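Local coordinates for 3-carboxy-cis,cis-muconate cycloisomerase (PDB 1RE5), which belongs to the fumarase/aspartase superfamily of largely helical enzymes that assemble as homotetramers, at residues L122-A133 and L173-R184. Numbering follows the deposited sequence.
Sequences LDLIEADLGKLA and LTRHRQRLQELR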
# COMPACT_ATOMS: atom_id res chain seq x y z
N LEU D 122 -11.18 9.42 -19.55
CA LEU D 122 -12.16 10.11 -18.71
C LEU D 122 -13.52 10.03 -19.38
O LEU D 122 -14.53 9.78 -18.73
CB LEU D 122 -11.77 11.57 -18.54
CG LEU D 122 -12.08 12.19 -17.18
CD1 LEU D 122 -12.00 13.69 -17.32
CD2 LEU D 122 -13.45 11.78 -16.69
N ASP D 123 -13.52 10.23 -20.70
CA ASP D 123 -14.74 10.19 -21.50
C ASP D 123 -15.44 8.84 -21.44
O ASP D 123 -16.66 8.79 -21.35
CB ASP D 123 -14.43 10.58 -22.96
CG ASP D 123 -14.28 12.10 -23.16
OD1 ASP D 123 -13.79 12.53 -24.23
OD2 ASP D 123 -14.67 12.87 -22.24
N LEU D 124 -14.68 7.74 -21.47
CA LEU D 124 -15.29 6.41 -21.39
C LEU D 124 -15.91 6.20 -20.02
O LEU D 124 -17.06 5.78 -19.89
CB LEU D 124 -14.25 5.31 -21.60
CG LEU D 124 -13.73 5.04 -23.00
CD1 LEU D 124 -13.07 3.66 -23.02
CD2 LEU D 124 -14.88 5.08 -24.00
N ILE D 125 -15.12 6.50 -19.00
CA ILE D 125 -15.51 6.34 -17.62
C ILE D 125 -16.77 7.12 -17.29
O ILE D 125 -17.64 6.61 -16.60
CB ILE D 125 -14.35 6.76 -16.70
CG1 ILE D 125 -13.23 5.73 -16.85
CG2 ILE D 125 -14.83 6.91 -15.24
CD1 ILE D 125 -12.02 6.01 -16.02
N GLU D 126 -16.87 8.35 -17.79
CA GLU D 126 -18.07 9.14 -17.53
C GLU D 126 -19.29 8.51 -18.20
O GLU D 126 -20.38 8.48 -17.62
CB GLU D 126 -17.89 10.58 -18.00
CG GLU D 126 -16.84 11.38 -17.23
CD GLU D 126 -16.94 12.90 -17.47
OE1 GLU D 126 -16.95 13.33 -18.65
OE2 GLU D 126 -17.01 13.65 -16.47
N ALA D 127 -19.10 7.99 -19.41
CA ALA D 127 -20.20 7.36 -20.15
C ALA D 127 -20.70 6.17 -19.35
O ALA D 127 -21.87 6.12 -18.96
CB ALA D 127 -19.73 6.90 -21.51
N ASP D 128 -19.80 5.22 -19.10
CA ASP D 128 -20.13 4.02 -18.34
C ASP D 128 -20.76 4.34 -16.98
O ASP D 128 -21.75 3.71 -16.60
CB ASP D 128 -18.90 3.14 -18.14
CG ASP D 128 -18.41 2.52 -19.44
OD1 ASP D 128 -19.22 2.44 -20.40
OD2 ASP D 128 -17.24 2.10 -19.51
N LEU D 129 -20.21 5.31 -16.25
CA LEU D 129 -20.78 5.67 -14.96
C LEU D 129 -22.22 6.13 -15.11
O LEU D 129 -23.08 5.67 -14.37
CB LEU D 129 -19.99 6.79 -14.28
CG LEU D 129 -18.77 6.43 -13.44
CD1 LEU D 129 -18.22 7.70 -12.81
CD2 LEU D 129 -19.14 5.43 -12.38
N GLY D 130 -22.46 7.02 -16.07
CA GLY D 130 -23.81 7.52 -16.30
C GLY D 130 -24.74 6.39 -16.69
O GLY D 130 -25.88 6.30 -16.22
N LYS D 131 -24.27 5.51 -17.56
CA LYS D 131 -25.08 4.39 -17.99
C LYS D 131 -25.41 3.53 -16.75
O LYS D 131 -26.58 3.26 -16.47
CB LYS D 131 -24.31 3.58 -19.03
CG LYS D 131 -25.04 2.38 -19.60
CD LYS D 131 -24.15 1.62 -20.58
CE LYS D 131 -22.86 1.13 -19.89
NZ LYS D 131 -21.83 0.58 -20.85
N LEU D 132 -24.39 3.13 -16.00
CA LEU D 132 -24.57 2.33 -14.80
C LEU D 132 -25.49 3.00 -13.78
O LEU D 132 -26.34 2.34 -13.19
CB LEU D 132 -23.21 2.03 -14.16
CG LEU D 132 -23.18 1.21 -12.86
CD1 LEU D 132 -23.70 -0.21 -13.08
CD2 LEU D 132 -21.76 1.18 -12.36
N ALA D 133 -25.34 4.30 -13.57
CA ALA D 133 -26.18 5.01 -12.62
C ALA D 133 -27.64 4.99 -13.07
O ALA D 133 -28.55 4.88 -12.24
CB ALA D 133 -25.70 6.45 -12.48
N LEU D 173 -22.10 6.54 -6.66
CA LEU D 173 -21.78 6.77 -8.07
C LEU D 173 -22.03 8.23 -8.49
O LEU D 173 -21.26 8.80 -9.27
CB LEU D 173 -22.56 5.82 -8.97
CG LEU D 173 -22.13 4.35 -8.93
CD1 LEU D 173 -22.89 3.56 -9.97
CD2 LEU D 173 -20.65 4.24 -9.21
N THR D 174 -23.11 8.81 -7.99
CA THR D 174 -23.43 10.20 -8.30
C THR D 174 -22.31 11.12 -7.80
O THR D 174 -21.86 12.03 -8.50
CB THR D 174 -24.77 10.62 -7.64
OG1 THR D 174 -25.83 9.81 -8.16
CG2 THR D 174 -25.06 12.11 -7.90
N ARG D 175 -21.86 10.88 -6.57
CA ARG D 175 -20.80 11.67 -5.99
C ARG D 175 -19.50 11.54 -6.79
O ARG D 175 -18.69 12.46 -6.83
CB ARG D 175 -20.55 11.24 -4.55
CG ARG D 175 -21.36 11.99 -3.51
CD ARG D 175 -21.26 11.29 -2.16
NE ARG D 175 -22.45 10.48 -1.93
CZ ARG D 175 -22.43 9.25 -1.44
NH1 ARG D 175 -21.29 8.68 -1.12
NH2 ARG D 175 -23.57 8.61 -1.29
N HIS D 176 -19.29 10.39 -7.44
CA HIS D 176 -18.07 10.22 -8.21
C HIS D 176 -18.16 10.95 -9.52
O HIS D 176 -17.15 11.47 -10.02
CB HIS D 176 -17.78 8.74 -8.46
CG HIS D 176 -17.54 7.97 -7.20
ND1 HIS D 176 -17.74 6.61 -7.11
CD2 HIS D 176 -17.19 8.39 -5.97
CE1 HIS D 176 -17.51 6.22 -5.86
NE2 HIS D 176 -17.18 7.28 -5.15
N ARG D 177 -19.37 11.00 -10.08
CA ARG D 177 -19.57 11.69 -11.35
C ARG D 177 -19.28 13.15 -11.12
O ARG D 177 -18.66 13.83 -11.94
CB ARG D 177 -21.01 11.50 -11.81
CG ARG D 177 -21.35 10.04 -12.01
CD ARG D 177 -22.75 9.88 -12.49
NE ARG D 177 -22.93 10.38 -13.85
CZ ARG D 177 -24.13 10.63 -14.38
NH1 ARG D 177 -25.22 10.42 -13.66
NH2 ARG D 177 -24.22 11.06 -15.64
N GLN D 178 -19.72 13.61 -9.95
CA GLN D 178 -19.55 14.98 -9.48
C GLN D 178 -18.06 15.28 -9.35
O GLN D 178 -17.59 16.30 -9.82
CB GLN D 178 -20.24 15.08 -8.13
CG GLN D 178 -20.48 16.43 -7.54
CD GLN D 178 -21.13 16.30 -6.15
OE1 GLN D 178 -22.14 15.58 -5.97
NE2 GLN D 178 -20.56 17.00 -5.16
N ARG D 179 -17.32 14.37 -8.71
CA ARG D 179 -15.89 14.54 -8.50
C ARG D 179 -15.13 14.58 -9.83
O ARG D 179 -14.24 15.41 -10.03
CB ARG D 179 -15.35 13.41 -7.62
CG ARG D 179 -15.80 13.48 -6.16
CD ARG D 179 -15.51 12.18 -5.40
NE ARG D 179 -15.88 12.29 -3.99
CZ ARG D 179 -16.60 11.38 -3.33
NH1 ARG D 179 -17.01 10.28 -3.95
NH2 ARG D 179 -16.92 11.58 -2.06
N LEU D 180 -15.50 13.68 -10.74
CA LEU D 180 -14.88 13.60 -12.07
C LEU D 180 -15.09 14.92 -12.82
O LEU D 180 -14.25 15.38 -13.58
CB LEU D 180 -15.52 12.44 -12.83
CG LEU D 180 -14.69 11.17 -13.05
CD1 LEU D 180 -13.58 11.04 -12.01
CD2 LEU D 180 -15.61 9.98 -13.03
N GLN D 181 -16.24 15.52 -12.59
CA GLN D 181 -16.59 16.77 -13.24
C GLN D 181 -15.73 17.90 -12.68
O GLN D 181 -15.23 18.72 -13.44
CB GLN D 181 -18.07 17.06 -12.98
CG GLN D 181 -18.71 18.05 -13.92
CD GLN D 181 -20.20 18.20 -13.66
OE1 GLN D 181 -20.62 18.60 -12.56
NE2 GLN D 181 -21.01 17.89 -14.66
N GLU D 182 -15.55 17.92 -11.37
CA GLU D 182 -14.77 18.97 -10.74
C GLU D 182 -13.29 18.94 -11.06
O GLU D 182 -12.63 19.98 -11.05
CB GLU D 182 -14.95 18.94 -9.23
CG GLU D 182 -16.40 18.99 -8.80
CD GLU D 182 -16.56 18.90 -7.29
OE1 GLU D 182 -15.68 18.26 -6.65
OE2 GLU D 182 -17.55 19.44 -6.75
N LEU D 183 -12.75 17.75 -11.34
CA LEU D 183 -11.33 17.65 -11.63
C LEU D 183 -11.01 17.80 -13.11
O LEU D 183 -9.85 18.01 -13.50
CB LEU D 183 -10.78 16.31 -11.10
CG LEU D 183 -11.15 14.99 -11.79
CD1 LEU D 183 -10.45 14.85 -13.12
CD2 LEU D 183 -10.74 13.85 -10.89
N ARG D 184 -12.02 17.71 -13.96
CA ARG D 184 -11.80 17.81 -15.39
C ARG D 184 -10.97 19.03 -15.81
O ARG D 184 -9.95 18.89 -16.50
CB ARG D 184 -13.15 17.80 -16.12
CG ARG D 184 -13.04 17.76 -17.61
CD ARG D 184 -14.14 16.90 -18.22
NE ARG D 184 -13.82 16.57 -19.60
CZ ARG D 184 -14.18 15.45 -20.22
NH1 ARG D 184 -14.90 14.53 -19.59
NH2 ARG D 184 -13.80 15.23 -21.47
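Arg184 reaches two acidic side chains one turn apart on helix 106-142, Asp123 and Glu126, in a salt-bridge network. Arg184 NH2 donates to Asp123 OD2 over 2.6 Å at an N-H...O angle of 162°. The Asp123 carboxylate and the Arg184 guanidinium are nearly coplanar; OD2, met on its syn side, lies in the guanidinium plane, with NH2 somewhat out of the carboxylate plane. Arg184 NH1 lies 2.6 Å from Glu126 OE1, and its link to Asp123 OD2 is weak. With both carboxylates at the guanidinium edge, Leu122 CD1 packs over one face.

Apolar packing fills the middle. Leu180 is a knob in the hole formed by Leu122, Ile125, Glu126 and Leu129, its CD2 3.5 Å from Leu129 CD1. Leu129 CD2 turns to Leu173 CD2 at 3.7 Å, while Leu173 CD1 meets Leu132 CD2.

Arg177 runs past Leu129 with its CG, then bends at chi3 (69°), laying the guanidinium against Gly130, whose CA sits over one face, 3.6 Å from Arg177 NH2. Phe448 and His445 also touch Arg177.

Arg175 and Arg179 form salt bridges to Asp231 of a second subunit. The segment axes approach to 10.1 Å and run roughly antiparallel, at 155°, a pairing characteristic of this superfamily's long central helical bundle.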